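Local coordinates for rhodopsin (Rubrobacter xylanophilus, PDB 6KFQ), which binds retinal within a bundle of membrane-spanning helices and works as a light-driven proton pump of exceptionally high thermostability, at residues G9-G12 / M13-T17; L107-V110 / M111-G115; Y143-V146 / S147-A151; G190-S193 / L194-V198. One frame throughout, in Å; residues are numbered along the deposited sequence.

Contact 1 of 4, residues G9-G12 / M13-T17; sequences GFVG and MLLGT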
loop_
_atom_site.group_PDB
_atom_site.type_symbol
_atom_site.label_atom_id
_atom_site.label_comp_id
_atom_site.label_asym_id
_atom_site.label_seq_id
_atom_site.Cartn_x
_atom_site.Cartn_y
_atom_site.Cartn_z
ATOM N N GLY A 9 14.258 -0.856 -5.391
ATOM C CA GLY A 9 13.144 -0.950 -4.464
ATOM C C GLY A 9 13.596 -1.250 -3.049
ATOM O O GLY A 9 13.144 -0.617 -2.089
ATOM N N PHE A 10 14.509 -2.209 -2.902
ATOM C CA PHE A 10 15.037 -2.536 -1.581
ATOM C C PHE A 10 15.677 -1.322 -0.919
ATOM O O PHE A 10 15.332 -0.960 0.211
ATOM C CB PHE A 10 16.061 -3.665 -1.684
ATOM C CG PHE A 10 16.817 -3.891 -0.406
ATOM C CD1 PHE A 10 16.153 -4.333 0.732
ATOM C CD2 PHE A 10 18.175 -3.643 -0.332
ATOM C CE1 PHE A 10 16.843 -4.539 1.917
ATOM C CE2 PHE A 10 18.873 -3.848 0.851
ATOM C CZ PHE A 10 18.206 -4.289 1.977
ATOM N N VAL A 11 16.639 -0.696 -1.598
ATOM C CA VAL A 11 17.358 0.417 -0.988
ATOM C C VAL A 11 16.406 1.572 -0.689
ATOM O O VAL A 11 16.469 2.186 0.382
ATOM C CB VAL A 11 18.533 0.841 -1.892
ATOM C CG1 VAL A 11 19.215 2.081 -1.333
ATOM C CG2 VAL A 11 19.527 -0.305 -2.010
ATOM N N GLY A 12 15.486 1.861 -1.606
ATOM C CA GLY A 12 14.520 2.919 -1.352
ATOM C C GLY A 12 13.679 2.663 -0.113
ATOM O O GLY A 12 13.467 3.561 0.707
ATOM N N MET A 13 13.169 1.439 0.025
ATOM C CA MET A 13 12.368 1.107 1.202
ATOM C C MET A 13 13.234 1.072 2.451
ATOM O O MET A 13 12.795 1.478 3.535
ATOM C CB MET A 13 11.676 -0.239 1.013
ATOM C CG MET A 13 10.681 -0.277 -0.129
ATOM S SD MET A 13 9.313 0.850 0.188
ATOM C CE MET A 13 8.279 0.483 -1.232
ATOM N N LEU A 14 14.465 0.578 2.320
ATOM C CA LEU A 14 15.371 0.552 3.458
ATOM C C LEU A 14 15.654 1.962 3.945
ATOM O O LEU A 14 15.535 2.252 5.139
ATOM C CB LEU A 14 16.670 -0.167 3.076
ATOM C CG LEU A 14 17.737 -0.168 4.166
ATOM C CD1 LEU A 14 17.154 -0.707 5.459
ATOM C CD2 LEU A 14 18.933 -0.997 3.723
ATOM N N LEU A 15 16.027 2.859 3.029
ATOM C CA LEU A 15 16.323 4.232 3.426
ATOM C C LEU A 15 15.098 4.905 4.024
ATOM O O LEU A 15 15.202 5.650 5.005
ATOM C CB LEU A 15 16.832 5.031 2.231
ATOM C CG LEU A 15 18.206 4.665 1.670
ATOM C CD1 LEU A 15 18.535 5.594 0.520
ATOM C CD2 LEU A 15 19.277 4.755 2.757
ATOM N N GLY A 16 13.929 4.664 3.439
ATOM C CA GLY A 16 12.709 5.190 4.029
ATOM C C GLY A 16 12.469 4.666 5.430
ATOM O O GLY A 16 12.101 5.424 6.332
ATOM N N THR A 17 12.681 3.362 5.637
ATOM C CA THR A 17 12.471 2.788 6.965
ATOM C C THR A 17 13.412 3.410 7.989
ATOM O O THR A 17 13.002 3.747 9.107
ATOM C CB THR A 17 12.674 1.272 6.926
ATOM O OG1 THR A 17 11.834 0.695 5.923
ATOM C CG2 THR A 17 12.329 0.653 8.277
#

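Contact 2 of 4, residues L107-V110 / M111-G115; sequences LDVV and MILTG. With RET (retinal), chain R.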
loop_
_atom_site.group_PDB
_atom_site.type_symbol
_atom_site.label_atom_id
_atom_site.label_comp_id
_atom_site.label_asym_id
_atom_site.label_seq_id
_atom_site.Cartn_x
_atom_site.Cartn_y
_atom_site.Cartn_z
ATOM N N LEU A 107 -12.017 -5.948 3.213
ATOM C CA LEU A 107 -12.134 -5.727 1.776
ATOM C C LEU A 107 -10.763 -5.652 1.121
ATOM O O LEU A 107 -10.529 -6.251 0.065
ATOM C CB LEU A 107 -12.903 -4.434 1.521
ATOM C CG LEU A 107 -14.219 -4.413 0.747
ATOM C CD1 LEU A 107 -14.942 -5.726 0.818
ATOM C CD2 LEU A 107 -15.085 -3.295 1.293
ATOM N N ASP A 108 -9.843 -4.914 1.743
ATOM C CA ASP A 108 -8.503 -4.757 1.194
ATOM C C ASP A 108 -7.755 -6.084 1.143
ATOM O O ASP A 108 -7.049 -6.369 0.166
ATOM C CB ASP A 108 -7.740 -3.740 2.030
ATOM C CG ASP A 108 -6.334 -3.543 1.540
ATOM O OD1 ASP A 108 -5.438 -4.285 1.997
ATOM O OD2 ASP A 108 -6.143 -2.671 0.667
ATOM N N VAL A 109 -7.897 -6.914 2.182
ATOM C CA VAL A 109 -7.211 -8.203 2.193
ATOM C C VAL A 109 -7.792 -9.121 1.122
ATOM O O VAL A 109 -7.057 -9.848 0.442
ATOM C CB VAL A 109 -7.279 -8.832 3.599
ATOM C CG1 VAL A 109 -6.775 -10.263 3.576
ATOM C CG2 VAL A 109 -6.457 -8.007 4.577
ATOM N N VAL A 110 -9.113 -9.081 0.934
ATOM C CA VAL A 110 -9.742 -9.850 -0.136
ATOM C C VAL A 110 -9.212 -9.405 -1.494
ATOM O O VAL A 110 -8.912 -10.229 -2.369
ATOM C CB VAL A 110 -11.273 -9.709 -0.047
ATOM C CG1 VAL A 110 -11.917 -10.163 -1.343
ATOM C CG2 VAL A 110 -11.803 -10.522 1.135
ATOM N N MET A 111 -9.097 -8.092 -1.693
ATOM C CA MET A 111 -8.526 -7.561 -2.927
ATOM C C MET A 111 -7.147 -8.151 -3.204
ATOM O O MET A 111 -6.881 -8.663 -4.301
ATOM C CB MET A 111 -8.455 -6.033 -2.831
ATOM C CG MET A 111 -7.801 -5.368 -4.016
ATOM S SD MET A 111 -7.518 -3.590 -3.768
ATOM C CE MET A 111 -6.105 -3.571 -2.649
ATOM N N ILE A 112 -6.254 -8.096 -2.213
ATOM C CA ILE A 112 -4.879 -8.535 -2.440
ATOM C C ILE A 112 -4.834 -10.036 -2.659
ATOM O O ILE A 112 -4.195 -10.527 -3.598
ATOM C CB ILE A 112 -3.970 -8.129 -1.267
ATOM C CG1 ILE A 112 -3.923 -6.609 -1.109
ATOM C CG2 ILE A 112 -2.562 -8.727 -1.475
ATOM C CD1 ILE A 112 -3.347 -5.907 -2.319
ATOM N N LEU A 113 -5.487 -10.793 -1.776
ATOM C CA LEU A 113 -5.400 -12.246 -1.849
ATOM C C LEU A 113 -6.074 -12.794 -3.104
ATOM O O LEU A 113 -5.627 -13.806 -3.659
ATOM C CB LEU A 113 -5.999 -12.867 -0.582
ATOM C CG LEU A 113 -5.148 -12.607 0.665
ATOM C CD1 LEU A 113 -5.750 -13.227 1.900
ATOM C CD2 LEU A 113 -3.718 -13.102 0.448
ATOM N N THR A 114 -7.158 -12.161 -3.570
ATOM C CA THR A 114 -7.750 -12.629 -4.820
ATOM C C THR A 114 -6.907 -12.206 -6.015
ATOM O O THR A 114 -6.956 -12.852 -7.067
ATOM C CB THR A 114 -9.192 -12.128 -4.992
ATOM O OG1 THR A 114 -9.227 -10.698 -4.934
ATOM C CG2 THR A 114 -10.117 -12.703 -3.914
ATOM N N GLY A 115 -6.136 -11.125 -5.876
ATOM C CA GLY A 115 -5.207 -10.753 -6.930
ATOM C C GLY A 115 -4.024 -11.699 -7.001
ATOM O O GLY A 115 -3.545 -12.035 -8.091
HETATM C C1 RET R . -4.193 -6.172 -8.018
HETATM C C2 RET R . -4.665 -7.121 -9.129
HETATM C C3 RET R . -6.145 -7.440 -9.111
HETATM C C4 RET R . -6.981 -6.176 -9.152
HETATM C C5 RET R . -6.458 -5.063 -8.272
HETATM C C6 RET R . -5.247 -5.096 -7.688
HETATM C C7 RET R . -4.819 -3.978 -6.858
HETATM C C8 RET R . -3.721 -3.829 -6.070
HETATM C C9 RET R . -3.318 -2.698 -5.264
HETATM C C10 RET R . -2.088 -2.704 -4.716
HETATM C C11 RET R . -1.490 -1.700 -3.885
HETATM C C12 RET R . -0.269 -1.871 -3.391
HETATM C C13 RET R . 0.458 -0.967 -2.529
HETATM C C14 RET R . 1.651 -1.369 -2.028
HETATM C C15 RET R . 2.513 -0.651 -1.133
HETATM C C16 RET R . -3.886 -7.029 -6.782
HETATM C C17 RET R . -2.878 -5.564 -8.543
HETATM C C18 RET R . -7.507 -4.025 -7.977
HETATM C C19 RET R . -4.278 -1.556 -5.093
HETATM C C20 RET R . -0.168 0.359 -2.204
#

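Contact 3 of 4, residues Y143-V146 / S147-A151; sequences YLLV and SRLFA. With MPG ([(Z)-octadec-9-enyl] (2R)-2,3-bis(oxidanyl)propanoate), chain C; MPG ([(Z)-octadec-9-enyl] (2R)-2,3-bis(oxidanyl)propanoate), chain F; SO4 (sulfate ion), chain S.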
loop_
_atom_site.group_PDB
_atom_site.type_symbol
_atom_site.label_atom_id
_atom_site.label_comp_id
_atom_site.label_asym_id
_atom_site.label_seq_id
_atom_site.Cartn_x
_atom_site.Cartn_y
_atom_site.Cartn_z
ATOM N N TYR A 143 -14.580 3.230 -2.149
ATOM C CA TYR A 143 -15.875 3.753 -1.740
ATOM C C TYR A 143 -15.917 4.047 -0.247
ATOM O O TYR A 143 -16.445 5.083 0.174
ATOM C CB TYR A 143 -16.970 2.748 -2.104
ATOM C CG TYR A 143 -18.364 3.230 -1.810
ATOM C CD1 TYR A 143 -18.962 3.000 -0.573
ATOM C CD2 TYR A 143 -19.087 3.915 -2.768
ATOM C CE1 TYR A 143 -20.249 3.451 -0.304
ATOM C CE2 TYR A 143 -20.363 4.366 -2.509
ATOM C CZ TYR A 143 -20.935 4.138 -1.277
ATOM O OH TYR A 143 -22.217 4.586 -1.041
ATOM N N LEU A 144 -15.420 3.121 0.578
ATOM C CA LEU A 144 -15.414 3.390 2.011
ATOM C C LEU A 144 -14.508 4.568 2.317
ATOM O O LEU A 144 -14.832 5.420 3.153
ATOM C CB LEU A 144 -14.971 2.149 2.783
ATOM C CG LEU A 144 -16.029 1.037 2.758
ATOM C CD1 LEU A 144 -15.577 -0.149 3.589
ATOM C CD2 LEU A 144 -17.344 1.562 3.265
ATOM N N LEU A 145 -13.382 4.650 1.614
ATOM C CA LEU A 145 -12.468 5.768 1.812
ATOM C C LEU A 145 -13.138 7.091 1.465
ATOM O O LEU A 145 -13.029 8.073 2.211
ATOM C CB LEU A 145 -11.211 5.548 0.967
ATOM C CG LEU A 145 -10.138 6.635 1.020
ATOM C CD1 LEU A 145 -9.577 6.785 2.427
ATOM C CD2 LEU A 145 -9.030 6.325 0.022
ATOM N N VAL A 146 -13.846 7.137 0.337
ATOM C CA VAL A 146 -14.379 8.407 -0.138
ATOM C C VAL A 146 -15.654 8.779 0.610
ATOM O O VAL A 146 -15.836 9.934 1.010
ATOM C CB VAL A 146 -14.607 8.353 -1.660
ATOM C CG1 VAL A 146 -15.447 9.532 -2.118
ATOM C CG2 VAL A 146 -13.273 8.330 -2.393
ATOM N N SER A 147 -16.548 7.812 0.823
ATOM C CA SER A 147 -17.851 8.129 1.399
ATOM C C SER A 147 -17.793 8.353 2.906
ATOM O O SER A 147 -18.613 9.100 3.446
ATOM C CB SER A 147 -18.847 7.010 1.087
ATOM O OG SER A 147 -18.464 5.813 1.742
ATOM N N ARG A 148 -16.856 7.716 3.602
ATOM C CA ARG A 148 -16.791 7.800 5.058
ATOM C C ARG A 148 -15.627 8.636 5.564
ATOM O O ARG A 148 -15.828 9.561 6.356
ATOM C CB ARG A 148 -16.704 6.391 5.655
ATOM C CG ARG A 148 -16.583 6.354 7.166
ATOM C CD ARG A 148 -17.861 6.819 7.844
ATOM N NE ARG A 148 -17.719 6.784 9.293
ATOM C CZ ARG A 148 -18.040 5.741 10.045
ATOM N NH1 ARG A 148 -18.547 4.648 9.488
ATOM N NH2 ARG A 148 -17.867 5.798 11.357
ATOM N N LEU A 149 -14.399 8.340 5.132
ATOM C CA LEU A 149 -13.249 8.971 5.778
ATOM C C LEU A 149 -13.088 10.432 5.385
ATOM O O LEU A 149 -12.630 11.234 6.208
ATOM C CB LEU A 149 -11.972 8.190 5.479
ATOM C CG LEU A 149 -11.856 6.839 6.181
ATOM C CD1 LEU A 149 -10.485 6.226 5.939
ATOM C CD2 LEU A 149 -12.141 6.985 7.667
ATOM N N PHE A 150 -13.438 10.811 4.150
ATOM C CA PHE A 150 -13.366 12.228 3.797
ATOM C C PHE A 150 -14.315 13.045 4.659
ATOM O O PHE A 150 -13.992 14.168 5.065
ATOM C CB PHE A 150 -13.678 12.435 2.314
ATOM C CG PHE A 150 -12.473 12.327 1.416
ATOM C CD1 PHE A 150 -12.075 11.098 0.919
ATOM C CD2 PHE A 150 -11.736 13.458 1.076
ATOM C CE1 PHE A 150 -10.963 10.986 0.092
ATOM C CE2 PHE A 150 -10.623 13.357 0.246
ATOM C CZ PHE A 150 -10.238 12.118 -0.248
ATOM N N ALA A 151 -15.493 12.496 4.951
ATOM C CA ALA A 151 -16.431 13.202 5.813
ATOM C C ALA A 151 -15.916 13.269 7.244
ATOM O O ALA A 151 -16.019 14.314 7.897
ATOM C CB ALA A 151 -17.801 12.526 5.759
HETATM C C2 MPG C . -19.495 8.674 -2.434
HETATM C C3 MPG C . -19.434 7.755 -3.633
HETATM C C4 MPG C . -18.028 7.337 -3.993
HETATM C C5 MPG C . -17.934 6.300 -5.091
HETATM C C6 MPG C . -16.564 5.672 -5.218
HETATM C C7 MPG C . -16.484 4.498 -6.186
HETATM C C8 MPG C . -16.485 4.879 -7.634
HETATM C C9 MPG C . -16.559 3.693 -8.544
HETATM C C10 MPG C . -15.661 3.268 -9.391
HETATM C C11 MPG C . -14.280 3.797 -9.619
HETATM C C12 MPG C . -13.223 2.773 -9.337
HETATM C C13 MPG C . -12.047 2.787 -10.299
HETATM C C14 MPG C . -11.234 1.519 -10.266
HETATM C C15 MPG C . -10.384 1.291 -11.488
HETATM C C16 MPG C . -9.942 -0.139 -11.667
HETATM C C17 MPG C . -9.206 -0.413 -12.953
HETATM C C18 MPG C . -8.913 -1.876 -13.189
HETATM C C4 MPG F . -13.489 12.936 -2.685
HETATM C C5 MPG F . -12.192 13.264 -3.384
HETATM C C6 MPG F . -11.775 12.253 -4.425
HETATM C C7 MPG F . -10.438 12.546 -5.096
HETATM C C8 MPG F . -10.113 11.613 -6.222
HETATM C C9 MPG F . -8.781 11.856 -6.860
HETATM C C10 MPG F . -8.382 11.252 -7.951
HETATM C C11 MPG F . -9.226 10.270 -8.702
HETATM C C12 MPG F . -8.696 9.915 -10.056
HETATM C C13 MPG F . -7.475 9.009 -10.065
HETATM C C14 MPG F . -6.987 8.695 -11.459
HETATM C C15 MPG F . -5.889 7.662 -11.554
HETATM C C16 MPG F . -5.449 7.400 -12.974
HETATM C C17 MPG F . -4.484 6.267 -13.194
HETATM C C18 MPG F . -4.144 6.046 -14.650
HETATM S S SO4 S . -18.681 2.288 12.622
HETATM O O1 SO4 S . -19.135 2.411 11.242
HETATM O O2 SO4 S . -17.597 1.320 12.739
HETATM O O3 SO4 S . -18.221 3.600 13.074
HETATM O O4 SO4 S . -19.779 1.852 13.485
#

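Contact 4 of 4, residues G190-S193 / L194-V198; sequences GAVS and LSVEV. With MPG ([(Z)-octadec-9-enyl] (2R)-2,3-bis(oxidanyl)propanoate), chain Q.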
loop_
_atom_site.group_PDB
_atom_site.type_symbol
_atom_site.label_atom_id
_atom_site.label_comp_id
_atom_site.label_asym_id
_atom_site.label_seq_id
_atom_site.Cartn_x
_atom_site.Cartn_y
_atom_site.Cartn_z
ATOM N N GLY A 190 0.444 -9.009 -21.047
ATOM C CA GLY A 190 1.816 -9.063 -21.523
ATOM C C GLY A 190 2.123 -8.013 -22.567
ATOM O O GLY A 190 2.902 -8.275 -23.494
ATOM N N ALA A 191 1.513 -6.830 -22.450
ATOM C CA ALA A 191 1.814 -5.745 -23.378
ATOM C C ALA A 191 3.186 -5.148 -23.104
ATOM O O ALA A 191 3.819 -4.601 -24.017
ATOM C CB ALA A 191 0.743 -4.658 -23.292
ATOM N N VAL A 192 3.658 -5.238 -21.864
ATOM C CA VAL A 192 5.014 -4.825 -21.528
ATOM C C VAL A 192 5.758 -6.028 -20.959
ATOM O O VAL A 192 5.162 -7.030 -20.553
ATOM C CB VAL A 192 5.048 -3.645 -20.536
ATOM C CG1 VAL A 192 4.292 -2.452 -21.106
ATOM C CG2 VAL A 192 4.478 -4.050 -19.190
ATOM N N SER A 193 7.081 -5.914 -20.938
ATOM C CA SER A 193 7.929 -6.982 -20.433
ATOM C C SER A 193 7.850 -7.056 -18.913
ATOM O O SER A 193 7.418 -6.118 -18.236
ATOM C CB SER A 193 9.381 -6.753 -20.858
ATOM O OG SER A 193 9.896 -5.608 -20.203
ATOM N N LEU A 194 8.283 -8.198 -18.375
ATOM C CA LEU A 194 8.376 -8.343 -16.923
ATOM C C LEU A 194 9.288 -7.278 -16.316
ATOM O O LEU A 194 9.028 -6.774 -15.218
ATOM C CB LEU A 194 8.881 -9.746 -16.576
ATOM C CG LEU A 194 9.186 -10.014 -15.102
ATOM C CD1 LEU A 194 7.928 -9.881 -14.252
ATOM C CD2 LEU A 194 9.826 -11.379 -14.917
ATOM N N SER A 195 10.370 -6.928 -17.009
ATOM C CA SER A 195 11.242 -5.877 -16.489
ATOM C C SER A 195 10.499 -4.553 -16.360
ATOM O O SER A 195 10.643 -3.850 -15.354
ATOM C CB SER A 195 12.470 -5.717 -17.384
ATOM O OG SER A 195 13.150 -4.523 -17.036
ATOM N N VAL A 196 9.691 -4.197 -17.361
ATOM C CA VAL A 196 8.910 -2.965 -17.286
ATOM C C VAL A 196 7.889 -3.049 -16.157
ATOM O O VAL A 196 7.714 -2.101 -15.379
ATOM C CB VAL A 196 8.235 -2.675 -18.637
ATOM C CG1 VAL A 196 7.254 -1.517 -18.507
ATOM C CG2 VAL A 196 9.278 -2.376 -19.695
ATOM N N GLU A 197 7.185 -4.182 -16.064
ATOM C CA GLU A 197 6.222 -4.377 -14.983
ATOM C C GLU A 197 6.865 -4.170 -13.615
ATOM O O GLU A 197 6.296 -3.508 -12.736
ATOM C CB GLU A 197 5.617 -5.777 -15.068
ATOM C CG GLU A 197 4.729 -6.126 -13.893
ATOM C CD GLU A 197 4.352 -7.593 -13.857
ATOM O OE1 GLU A 197 3.821 -8.024 -12.818
ATOM O OE2 GLU A 197 4.603 -8.315 -14.850
ATOM N N VAL A 198 8.043 -4.759 -13.407
ATOM C CA VAL A 198 8.690 -4.650 -12.102
ATOM C C VAL A 198 9.092 -3.207 -11.826
ATOM O O VAL A 198 8.940 -2.709 -10.705
ATOM C CB VAL A 198 9.887 -5.615 -12.028
ATOM C CG1 VAL A 198 10.752 -5.325 -10.809
ATOM C CG2 VAL A 198 9.372 -7.057 -11.977
HETATM C C7 MPG Q . 16.094 -6.862 -20.175
HETATM C C8 MPG Q . 15.042 -5.939 -20.711
HETATM C C9 MPG Q . 15.277 -4.494 -20.389
HETATM C C10 MPG Q . 14.425 -3.703 -19.780
HETATM C C11 MPG Q . 14.580 -2.235 -19.521
HETATM C C12 MPG Q . 13.424 -1.640 -18.769
HETATM C C13 MPG Q . 13.507 -0.134 -18.587
HETATM C C14 MPG Q . 12.355 0.464 -17.815
HETATM C C15 MPG Q . 12.384 1.975 -17.711
HETATM C C16 MPG Q . 13.540 2.538 -16.926
HETATM C C17 MPG Q . 13.539 4.043 -16.805
HETATM C C18 MPG Q . 14.590 4.596 -15.875
#

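Contact 1 of 4, residues G9-G12 / M13-T17
F10 and L14, one helical turn apart, lie side by side on helix 2-23, and the leucine methyl CD2 comes to 3.8 Å from ring atom CZ of F10. Both side chains set out with CG opposite the backbone N (chi1 170° and 176°), which sends them the same way along the helix flank. V11 and L15 form a parallel couple on the outer surface, where the aliphatic types suit a lipid-facing wall; CG1 of V11 stands 4.0 Å from CD1 of L15. M13 behaves differently. With CG opposite its carbonyl carbon (chi1 -63°), CG passes 3.2 Å from G9 O, and a bend at chi2 then leads the thioether away from the helix toward the core. Beneath these side chains run regular backbone bonds, such as L15 N to V11 O at 2.8 Å. At the end of the segment M13 O takes two donors from T17, OG1 at 2.7 Å and N at 2.8 Å, arriving from opposite faces of the carbonyl plane.

Farther out, the OG1 of T17 is also hydrogen-bonded to T42 on helix 32-53, while F10 leans on Y49 and L50. M13 lies between helix 32-53, where it touches A45 and A46, and helix 194-218, where it meets D205 and K209, the latter probably the lysine that carries retinal, as in its relatives. The chemistry is thus sorted by direction: aliphatic groups toward the membrane, a flexible thioether toward the core, and one hydroxyl satisfied within the apolar layer by its own helix and its neighbour.

Contact 2 of 4, residues L107-V110 / M111-G115
D108 and M111 slant across each other, with OD2 of the carboxyl group 3.4 Å from the methyl CE. This inner flank of helix 98-120 is the tightly packed one. M111 runs extended until it bends at its last torsion (chi3 75°), which swings CE to 3.7 Å from retinal methyl C19; a slim, pliable thioether suits a place beside the polyene. I112 stands alongside D108 and sends CD1 to 4.2 Å from retinal C10. The polar end of D108 is satisfied, OD1 being hydrogen-bonded to T79 OG1 of helix 70-90. G115 lets the ionone ring come close, its CA 4.0 Å from C16, where a beta carbon would collide.

The other flank is the more open one: L113 is exposed to the membrane side, though its CD1 still packs 3.6 Å from V109 CG1, and a lipid touches V109. V110 and T114 are partly covered; T114 gives both OG1 (2.6 Å) and N to V110 O, from opposite faces of the carbonyl plane, and its CG2 rests near V110 CG1. A valine here would lack the hydroxyl, and V110 O would probably be left with the backbone donor alone.

On the neighbouring helix 124-153, S134 OG is hydrogen-bonded to M111 O. A methionine and a glycine against the chromophore, with an aspartate–threonine link to the adjoining helix, are characteristic of the retinal pocket of bacteriorhodopsin-like proteins.

Contact 3 of 4, residues Y143-V146 / S147-A151
CB of S147 sits over one face of the Y143 ring, 4.1 Å from its plane and offset toward the rim. OG, held between backbone N and carbonyl carbon (chi1 66°), turns back to Y143 O at 2.7 Å, and S147 N reaches the same oxygen from the opposite face. The small serine's hydroxyl is thus satisfied within its own helix, while CB touches the lipid tail beside Y143. R148 N bonds to L144 O at 3.1 Å, above the carbonyl plane. Its side chain leaves the helix: a sulfate, probably from the crystallisation liquor, lies at the guanidinium edge in its plane, taking NH1 on O1 (2.9 Å) and NH2 on O3 (2.8 Å), and NE has a salt bridge to E152.

Helix 124-153 widens here into a pi-type turn, so L145 O receives two weak bonds, from L149 N and F150 N. L149 crosses L145 at about a right angle, CD1 to CD1 3.7 Å. F150 points its ring edge at L145 O, while a second lipid tail lies over the ring centre. A serine in place of this phenylalanine would probably leave that tail without its flat support and F164 without its edge-to-face partner.

Contact 4 of 4, residues G190-S193 / L194-V198
The chi1 of S193, 67°, tucks OG between its backbone N and carbonyl carbon, from where it reaches forward over the first turn of helix 194-218 to V196. This is an N-cap: V196 N donates to S193 OG at 3.2 Å and 162°, so a serine, short and able to accept, covers a backbone N-H in the first turn of the helix. With valine at V196 the return bond of a capping box cannot form. Instead its CG2 packs 3.3 Å from the cap oxygen. The regular helix then begins with E197 N to S193 O at 2.9 Å, almost straight.

Just before the cap, V192 crosses V196 at about a right angle, CB 3.7 Å from CG1, and its backbone bonds to I184 tie the loop to helix 158-184. E197 extends from the first turn into the protein, OE2 hydrogen-bonded to T186 and OE1 close to E187; two glutamates meeting here recall the proton-release site of bacteriorhodopsin, though the role is only inferred. S195 faces another side of the helix, where its OG is hydrogen-bonded to W5 NE1 and lies 3.1 Å from atom C10 of a lipid chain.

Contacts 1, 2 and 3 are each a turn or two within one of the bundle's long helices, whereas contact 4 marks where a loop becomes one. Contact 2 is the most central, working against retinal; contact 1 is part core and part lipid-facing, on the opposite side of the chain's centre. Contacts 3 and 4 lie at the periphery, their centres about 33 Å apart. Only contacts 2 and 3 touch, through L107 CD2 and L144 CD1 at 3.9 Å, joining helices consecutive in the chain. A hydroxyl returning to the carbonyl four residues earlier recurs in contacts 1, 2 and 3; in contact 4 the hydroxyl instead accepts from an N-H at a helix start.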